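PDB 3DCZ: putative RnfG subunit of electron transport complex from Thermotoga maritima, which probably serves as an FMN-carrying subunit of a membrane-bound complex that couples electron transfer to the translocation of ions across the membrane. Local coordinates for residues A[47-61]-A[67-79]. Sequence-based numbering, arbitrary orientation. Where two conformers were deposited one is given.
Sequences IEEIVKKTGIETVVL and GVVLGPLYEFVTK
Tyr74 extends from its strand to the C-terminal end of helix 47-54, where its OH donates a 2.6 Å hydrogen bond to Gly55 O, in the plane of that carbonyl. With CG anti to its own carbonyl carbon (chi1 -61°), the ring passes obliquely by Thr54 CB, while Pro72 CB lies over one face, offset toward the rim. Thr54 turns its two branches to different tasks: CG2 packs 3.7 Å from Pro72 CB, whereas OG1 bonds back to Ile50 O and accepts a hydrogen bond from a water that in turn accepts one from Glu75 N. A phenylalanine in place of Tyr74 would probably leave Gly55 O without its hydroxyl partner. One helical turn earlier, Ile50 lies against the Phe76 ring, CG2 3.5 Å from CE2 and CD1 near CD2; Val51 CG2 meets the same ring at its edge.

On the N-terminal side of the cis peptide before Pro72, the contact becomes an antiparallel ladder. Val59 and Gly71 form a hydrogen-bonded pair, Gly71 N to Val59 O being 2.6 Å, and Leu61 CD1 presses to 3.5 Å from Gly71 CA, where a side chain would clash.

Strands 59-64 and 67-77 form a beta hairpin, with 59-64 at one edge of the five-stranded antiparallel sheet and 83-90 flanking 67-77 in turn. Helix 22-31 packs on Val51 and Tyr74, its Lys24 also bonding Tyr74 OH, and helix 188-206 meets Leu61, Val69 and Leu73.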
ATOM      1  N   ILE A  47       3.022  10.132  13.979  1.00 17.99           N
ATOM      2  CA  ILE A  47       3.588   9.379  12.860  1.00 16.58           C
ATOM      3  C   ILE A  47       5.095   9.654  12.733  1.00 17.69           C
ATOM      4  O   ILE A  47       5.884   8.716  12.624  1.00 18.47           O
ATOM      5  CB  ILE A  47       2.890   9.696  11.520  1.00 15.36           C
ATOM      6  CG1 ILE A  47       1.409   9.245  11.544  1.00 18.30           C
ATOM      7  CG2 ILE A  47       3.665   9.077  10.370  1.00 17.26           C
ATOM      8  CD1 ILE A  47       0.593   9.756  10.344  1.00 18.48           C
ATOM      9  N   GLU A  48       5.486  10.932  12.758  1.00 18.22           N
ATOM     10  CA  GLU A  48       6.893  11.336  12.695  1.00 21.78           C
ATOM     11  C   GLU A  48       7.713  10.659  13.792  1.00 20.52           C
ATOM     12  O   GLU A  48       8.788  10.112  13.514  1.00 22.30           O
ATOM     13  CB  GLU A  48       7.032  12.860  12.847  1.00 22.58           C
ATOM     14  CG  GLU A  48       6.512  13.683  11.690  1.00 27.50           C
ATOM     15  CD  GLU A  48       6.172  15.134  12.079  1.00 30.00           C
ATOM     16  OE1 GLU A  48       6.510  15.574  13.213  1.00 36.33           O
ATOM     17  OE2 GLU A  48       5.552  15.838  11.253  1.00 32.49           O
ATOM     18  N   GLU A  49       7.190  10.670  15.015  1.00 20.32           N
ATOM     19  CA  GLU A  49       7.911  10.104  16.150  0.50 20.21           C
ATOM     20  C   GLU A  49       8.105   8.597  15.986  1.00 18.48           C
ATOM     21  O   GLU A  49       9.203   8.071  16.226  1.00 17.85           O
ATOM     22  CB  GLU A  49       7.195  10.435  17.456  0.50 21.74           C
ATOM     23  CG  GLU A  49       7.336  11.917  17.828  0.50 26.45           C
ATOM     24  CD  GLU A  49       6.443  12.348  18.977  0.50 31.01           C
ATOM     25  OE1 GLU A  49       5.696  11.504  19.519  0.50 35.44           O
ATOM     26  OE2 GLU A  49       6.494  13.541  19.338  0.50 36.76           O
ATOM     27  N   ILE A  50       7.051   7.910  15.556  1.00 15.83           N
ATOM     28  CA  ILE A  50       7.119   6.463  15.359  1.00 16.90           C
ATOM     29  C   ILE A  50       8.103   6.108  14.244  1.00 16.45           C
ATOM     30  O   ILE A  50       8.911   5.182  14.350  1.00 15.35           O
ATOM     31  CB  ILE A  50       5.710   5.860  15.120  1.00 15.24           C
ATOM     32  CG1 ILE A  50       4.882   5.880  16.415  1.00 13.75           C
ATOM     33  CG2 ILE A  50       5.806   4.436  14.542  1.00 20.16           C
ATOM     34  CD1 ILE A  50       3.421   5.565  16.142  1.00 18.38           C
ATOM     35  N   VAL A  51       8.040   6.828  13.141  1.00 16.07           N
ATOM     36  CA  VAL A  51       8.959   6.563  12.049  1.00 16.22           C
ATOM     37  C   VAL A  51      10.414   6.789  12.488  1.00 16.15           C
ATOM     38  O   VAL A  51      11.294   5.946  12.209  1.00 17.78           O
ATOM     39  CB  VAL A  51       8.616   7.451  10.825  1.00 16.73           C
ATOM     40  CG1 VAL A  51       9.710   7.368   9.811  1.00 18.56           C
ATOM     41  CG2 VAL A  51       7.246   7.022  10.224  1.00 17.06           C
ATOM     42  N   LYS A  52      10.681   7.899  13.176  1.00 18.20           N
ATOM     43  CA  LYS A  52      12.043   8.191  13.649  0.50 20.05           C
ATOM     44  C   LYS A  52      12.535   7.145  14.658  1.00 20.72           C
ATOM     45  O   LYS A  52      13.662   6.667  14.575  1.00 20.52           O
ATOM     46  CB  LYS A  52      12.126   9.617  14.196  0.50 21.23           C
ATOM     47  CG  LYS A  52      12.294  10.664  13.064  0.50 22.81           C
ATOM     48  CD  LYS A  52      11.885  12.060  13.479  0.50 29.21           C
ATOM     49  CE  LYS A  52      12.202  13.098  12.399  0.50 31.32           C
ATOM     50  NZ  LYS A  52      13.580  13.648  12.530  0.50 37.04           N
ATOM     51  N   LYS A  53      11.685   6.774  15.600  1.00 18.89           N
ATOM     52  CA  LYS A  53      12.028   5.757  16.607  1.00 21.37           C
ATOM     53  C   LYS A  53      12.244   4.361  15.992  1.00 18.90           C
ATOM     54  O   LYS A  53      13.105   3.607  16.412  1.00 19.98           O
ATOM     55  CB  LYS A  53      10.928   5.697  17.670  1.00 21.70           C
ATOM     56  CG  LYS A  53      11.154   4.684  18.786  1.00 29.05           C
ATOM     57  CD  LYS A  53       9.957   4.676  19.756  1.00 31.67           C
ATOM     58  CE  LYS A  53      10.173   3.720  20.929  1.00 40.48           C
ATOM     59  NZ  LYS A  53       9.007   3.713  21.878  1.00 48.04           N
ATOM     60  N   THR A  54      11.433   4.002  15.007  1.00 14.20           N
ATOM     61  CA  THR A  54      11.551   2.700  14.355  1.00 15.60           C
ATOM     62  C   THR A  54      12.785   2.679  13.451  1.00 14.95           C
ATOM     63  O   THR A  54      13.470   1.666  13.351  1.00 19.29           O
ATOM     64  CB  THR A  54      10.298   2.392  13.523  1.00 15.86           C
ATOM     65  OG1 THR A  54       9.119   2.489  14.334  1.00 15.52           O
ATOM     66  CG2 THR A  54      10.355   0.999  12.925  1.00 16.60           C
ATOM     67  N   GLY A  55      13.022   3.801  12.778  1.00 16.39           N
ATOM     68  CA  GLY A  55      14.165   3.987  11.916  1.00 19.12           C
ATOM     69  C   GLY A  55      13.696   4.434  10.550  1.00 18.28           C
ATOM     70  O   GLY A  55      12.803   3.821   9.969  1.00 18.09           O
ATOM     71  N   ILE A  56      14.282   5.519  10.038  1.00 18.27           N
ATOM     72  CA  ILE A  56      13.868   6.090   8.761  1.00 18.15           C
ATOM     73  C   ILE A  56      14.589   5.436   7.581  1.00 16.19           C
ATOM     74  O   ILE A  56      14.223   5.660   6.430  1.00 16.80           O
ATOM     75  CB  ILE A  56      14.112   7.639   8.742  1.00 22.20           C
ATOM     76  CG1 ILE A  56      13.365   8.344   7.597  1.00 22.06           C
ATOM     77  CG2 ILE A  56      15.607   7.921   8.614  1.00 24.34           C
ATOM     78  CD1 ILE A  56      11.908   8.084   7.363  1.00 28.86           C
ATOM     79  N   GLU A  57      15.600   4.615   7.859  1.00 16.04           N
ATOM     80  CA  GLU A  57      16.271   3.883   6.802  1.00 16.80           C
ATOM     81  C   GLU A  57      15.297   2.993   6.045  1.00 16.99           C
ATOM     82  O   GLU A  57      14.212   2.696   6.533  1.00 17.26           O
ATOM     83  CB  GLU A  57      17.377   3.006   7.383  1.00 17.05           C
ATOM     84  CG  GLU A  57      16.927   1.678   7.989  1.00 16.13           C
ATOM     85  CD  GLU A  57      16.431   1.721   9.416  1.00 18.80           C
ATOM     86  OE1 GLU A  57      16.432   2.783  10.045  1.00 20.51           O
ATOM     87  OE2 GLU A  57      16.073   0.629   9.906  1.00 24.00           O
ATOM     88  N   THR A  58      15.693   2.621   4.839  1.00 13.22           N
ATOM     89  CA  THR A  58      14.979   1.584   4.075  1.00 13.36           C
ATOM     90  C   THR A  58      15.912   0.400   3.930  1.00 14.70           C
ATOM     91  O   THR A  58      17.025   0.552   3.447  1.00 14.48           O
ATOM     92  CB  THR A  58      14.474   2.097   2.714  1.00 13.92           C
ATOM     93  OG1 THR A  58      13.501   3.135   2.947  1.00 16.96           O
ATOM     94  CG2 THR A  58      13.829   0.996   1.888  1.00 17.32           C
ATOM     95  N   VAL A  59      15.420  -0.754   4.383  1.00 12.56           N
ATOM     96  CA  VAL A  59      16.149  -2.015   4.361  0.50 14.09           C
ATOM     97  C   VAL A  59      15.296  -3.101   3.701  1.00 13.51           C
ATOM     98  O   VAL A  59      14.078  -3.028   3.719  1.00 16.96           O
ATOM     99  CB  VAL A  59      16.530  -2.445   5.783  0.50 15.91           C
ATOM    100  CG1 VAL A  59      17.554  -1.491   6.344  0.50 16.08           C
ATOM    101  CG2 VAL A  59      15.279  -2.498   6.685  0.50 14.96           C
ATOM    102  N   VAL A  60      15.939  -4.088   3.085  1.00 12.63           N
ATOM    103  CA  VAL A  60      15.184  -5.233   2.551  1.00 11.22           C
ATOM    104  C   VAL A  60      14.688  -6.128   3.696  1.00 13.33           C
ATOM    105  O   VAL A  60      15.491  -6.611   4.539  1.00 13.95           O
ATOM    106  CB  VAL A  60      16.014  -6.069   1.593  1.00 11.18           C
ATOM    107  CG1 VAL A  60      15.239  -7.350   1.170  1.00 13.43           C
ATOM    108  CG2 VAL A  60      16.450  -5.218   0.371  1.00 12.28           C
ATOM    109  N   LEU A  61      13.386  -6.378   3.680  1.00 13.34           N
ATOM    110  CA  LEU A  61      12.803  -7.412   4.572  1.00 14.01           C
ATOM    111  C   LEU A  61      12.760  -8.795   3.970  1.00 13.80           C
ATOM    112  O   LEU A  61      13.135  -9.775   4.626  1.00 14.12           O
ATOM    113  CB  LEU A  61      11.400  -7.034   5.000  1.00 16.70           C
ATOM    114  CG  LEU A  61      11.283  -5.866   5.947  1.00 16.70           C
ATOM    115  CD1 LEU A  61       9.769  -5.460   6.052  1.00 18.99           C
ATOM    116  CD2 LEU A  61      11.905  -6.147   7.281  1.00 20.09           C
ATOM    117  N   GLY A  67       9.593  -9.634  -6.828  1.00 16.18           N
ATOM    118  CA  GLY A  67       9.844  -8.304  -6.300  1.00 16.61           C
ATOM    119  C   GLY A  67      10.431  -8.376  -4.901  1.00 14.07           C
ATOM    120  O   GLY A  67      10.844  -9.447  -4.442  1.00 13.90           O
ATOM    121  N   VAL A  68      10.433  -7.220  -4.249  1.00 12.72           N
ATOM    122  CA  VAL A  68      11.113  -7.060  -2.966  1.00 12.88           C
ATOM    123  C   VAL A  68      10.223  -6.264  -2.005  1.00 12.85           C
ATOM    124  O   VAL A  68       9.640  -5.258  -2.374  1.00 12.91           O
ATOM    125  CB  VAL A  68      12.466  -6.299  -3.150  1.00 12.00           C
ATOM    126  CG1 VAL A  68      13.190  -6.189  -1.776  1.00 14.92           C
ATOM    127  CG2 VAL A  68      13.366  -6.970  -4.171  1.00 10.30           C
ATOM    128  N   VAL A  69      10.121  -6.759  -0.776  1.00 12.87           N
ATOM    129  CA  VAL A  69       9.460  -6.049   0.307  1.00 12.02           C
ATOM    130  C   VAL A  69      10.502  -5.379   1.188  1.00 13.28           C
ATOM    131  O   VAL A  69      11.509  -5.989   1.563  1.00 14.04           O
ATOM    132  CB  VAL A  69       8.573  -7.006   1.117  1.00 13.52           C
ATOM    133  CG1 VAL A  69       8.015  -6.311   2.365  1.00 13.91           C
ATOM    134  CG2 VAL A  69       7.429  -7.569   0.201  1.00 15.04           C
ATOM    135  N   LEU A  70      10.264  -4.093   1.412  1.00 13.64           N
ATOM    136  CA  LEU A  70      11.201  -3.200   2.067  1.00 14.15           C
ATOM    137  C   LEU A  70      10.678  -2.748   3.406  1.00 14.98           C
ATOM    138  O   LEU A  70       9.499  -2.424   3.550  1.00 15.82           O
ATOM    139  CB  LEU A  70      11.427  -2.007   1.164  1.00 13.78           C
ATOM    140  CG  LEU A  70      11.942  -2.318  -0.232  1.00 13.84           C
ATOM    141  CD1 LEU A  70      11.842  -1.085  -1.149  1.00 16.72           C
ATOM    142  CD2 LEU A  70      13.401  -2.754  -0.152  1.00 16.13           C
ATOM    143  N   GLY A  71      11.561  -2.710   4.391  1.00 14.10           N
ATOM    144  CA  GLY A  71      11.175  -2.277   5.739  1.00 15.93           C
ATOM    145  C   GLY A  71      11.944  -1.032   6.137  1.00 16.75           C
ATOM    146  O   GLY A  71      12.583  -0.383   5.315  1.00 16.51           O
ATOM    147  N   PRO A  72      11.890  -0.680   7.422  1.00 16.75           N
ATOM    148  CA  PRO A  72      11.196  -1.380   8.478  1.00 18.18           C
ATOM    149  C   PRO A  72       9.707  -1.519   8.297  1.00 16.14           C
ATOM    150  O   PRO A  72       9.077  -0.751   7.574  1.00 18.58           O
ATOM    151  CB  PRO A  72      11.428  -0.457   9.707  1.00 20.72           C
ATOM    152  CG  PRO A  72      12.577   0.335   9.392  1.00 18.95           C
ATOM    153  CD  PRO A  72      12.594   0.521   7.914  1.00 17.84           C
ATOM    154  N   LEU A  73       9.147  -2.508   8.992  1.00 15.96           N
ATOM    155  CA  LEU A  73       7.705  -2.624   9.120  1.00 13.92           C
ATOM    156  C   LEU A  73       7.317  -1.568  10.163  1.00 15.48           C
ATOM    157  O   LEU A  73       7.649  -1.710  11.339  1.00 17.58           O
ATOM    158  CB  LEU A  73       7.362  -4.031   9.622  1.00 14.85           C
ATOM    159  CG  LEU A  73       5.883  -4.268   9.861  1.00 16.37           C
ATOM    160  CD1 LEU A  73       5.066  -4.022   8.603  1.00 16.32           C
ATOM    161  CD2 LEU A  73       5.665  -5.667  10.388  1.00 24.09           C
ATOM    162  N   TYR A  74       6.631  -0.513   9.762  1.00 13.00           N
ATOM    163  CA  TYR A  74       6.167   0.505  10.697  1.00 13.50           C
ATOM    164  C   TYR A  74       4.778   0.123  11.197  1.00 14.73           C
ATOM    165  O   TYR A  74       3.890  -0.190  10.392  1.00 13.82           O
ATOM    166  CB  TYR A  74       6.069   1.869  10.011  1.00 14.70           C
ATOM    167  CG  TYR A  74       7.391   2.351   9.484  1.00 14.04           C
ATOM    168  CD1 TYR A  74       8.354   2.884  10.328  1.00 16.81           C
ATOM    169  CD2 TYR A  74       7.680   2.272   8.137  1.00 17.24           C
ATOM    170  CE1 TYR A  74       9.582   3.348   9.828  1.00 14.29           C
ATOM    171  CE2 TYR A  74       8.897   2.715   7.627  1.00 13.99           C
ATOM    172  CZ  TYR A  74       9.847   3.263   8.468  1.00 13.35           C
ATOM    173  OH  TYR A  74      11.100   3.709   8.008  1.00 16.84           O
ATOM    174  N   GLU A  75       4.600   0.154  12.515  1.00 13.20           N
ATOM    175  CA  GLU A  75       3.352  -0.218  13.160  1.00 13.02           C
ATOM    176  C   GLU A  75       2.688   0.966  13.812  1.00 14.99           C
ATOM    177  O   GLU A  75       3.367   1.804  14.426  1.00 12.75           O
ATOM    178  CB  GLU A  75       3.637  -1.188  14.271  1.00 13.07           C
ATOM    179  CG  GLU A  75       4.283  -2.485  13.817  1.00 15.40           C
ATOM    180  CD  GLU A  75       4.423  -3.460  14.961  1.00 19.27           C
ATOM    181  OE1 GLU A  75       3.437  -4.162  15.236  1.00 18.13           O
ATOM    182  OE2 GLU A  75       5.478  -3.506  15.608  1.00 19.09           O
ATOM    183  N   PHE A  76       1.369   1.014  13.699  1.00 13.29           N
ATOM    184  CA  PHE A  76       0.584   2.108  14.264  1.00 13.15           C
ATOM    185  C   PHE A  76      -0.707   1.539  14.825  1.00 15.45           C
ATOM    186  O   PHE A  76      -1.091   0.404  14.515  1.00 14.07           O
ATOM    187  CB  PHE A  76       0.259   3.186  13.213  1.00 13.26           C
ATOM    188  CG  PHE A  76       1.447   3.692  12.471  1.00 11.95           C
ATOM    189  CD1 PHE A  76       1.902   3.027  11.340  1.00 13.81           C
ATOM    190  CD2 PHE A  76       2.134   4.810  12.905  1.00 13.22           C
ATOM    191  CE1 PHE A  76       3.025   3.488  10.641  1.00 16.07           C
ATOM    192  CE2 PHE A  76       3.268   5.264  12.222  1.00 15.09           C
ATOM    193  CZ  PHE A  76       3.707   4.599  11.091  1.00 13.64           C
ATOM    194  N   VAL A  77      -1.343   2.349  15.665  1.00 14.07           N
ATOM    195  CA  VAL A  77      -2.716   2.121  16.129  1.00 12.52           C
ATOM    196  C   VAL A  77      -3.536   3.333  15.713  1.00 13.34           C
ATOM    197  O   VAL A  77      -3.199   4.484  16.048  1.00 13.76           O
ATOM    198  CB  VAL A  77      -2.799   1.914  17.661  1.00 13.92           C
ATOM    199  CG1 VAL A  77      -4.269   1.652  18.080  1.00 11.49           C
ATOM    200  CG2 VAL A  77      -1.898   0.751  18.089  1.00 14.09           C
ATOM    201  N   THR A  78      -4.608   3.085  14.992  1.00 12.97           N
ATOM    202  CA  THR A  78      -5.453   4.202  14.514  1.00 15.12           C
ATOM    203  C   THR A  78      -6.225   4.833  15.677  1.00 15.89           C
ATOM    204  O   THR A  78      -6.310   4.259  16.780  1.00 14.77           O
ATOM    205  CB  THR A  78      -6.439   3.749  13.433  1.00 16.48           C
ATOM    206  OG1 THR A  78      -7.436   2.923  14.039  1.00 16.37           O
ATOM    207  CG2 THR A  78      -5.726   3.020  12.258  1.00 17.44           C
ATOM    208  N   LYS A  79      -6.799   6.021  15.451  1.00 14.40           N
ATOM    209  CA  LYS A  79      -7.529   6.704  16.506  1.00 16.42           C
ATOM    210  C   LYS A  79      -8.728   5.899  16.981  1.00 15.59           C
ATOM    211  O   LYS A  79      -9.156   6.069  18.118  1.00 18.23           O
ATOM    212  CB  LYS A  79      -7.958   8.114  16.057  1.00 16.53           C
ATOM    213  CG  LYS A  79      -6.820   9.078  15.930  1.00 19.59           C
ATOM    214  CD  LYS A  79      -7.229  10.317  15.140  1.00 28.31           C
ATOM    215  CE  LYS A  79      -6.066  11.259  14.915  1.00 31.91           C
ATOM    216  NZ  LYS A  79      -6.440  12.324  13.907  1.00 41.97           N
TER
HETATM  217  O   HOH W   1       6.873   0.817  14.402  1.00 16.62           O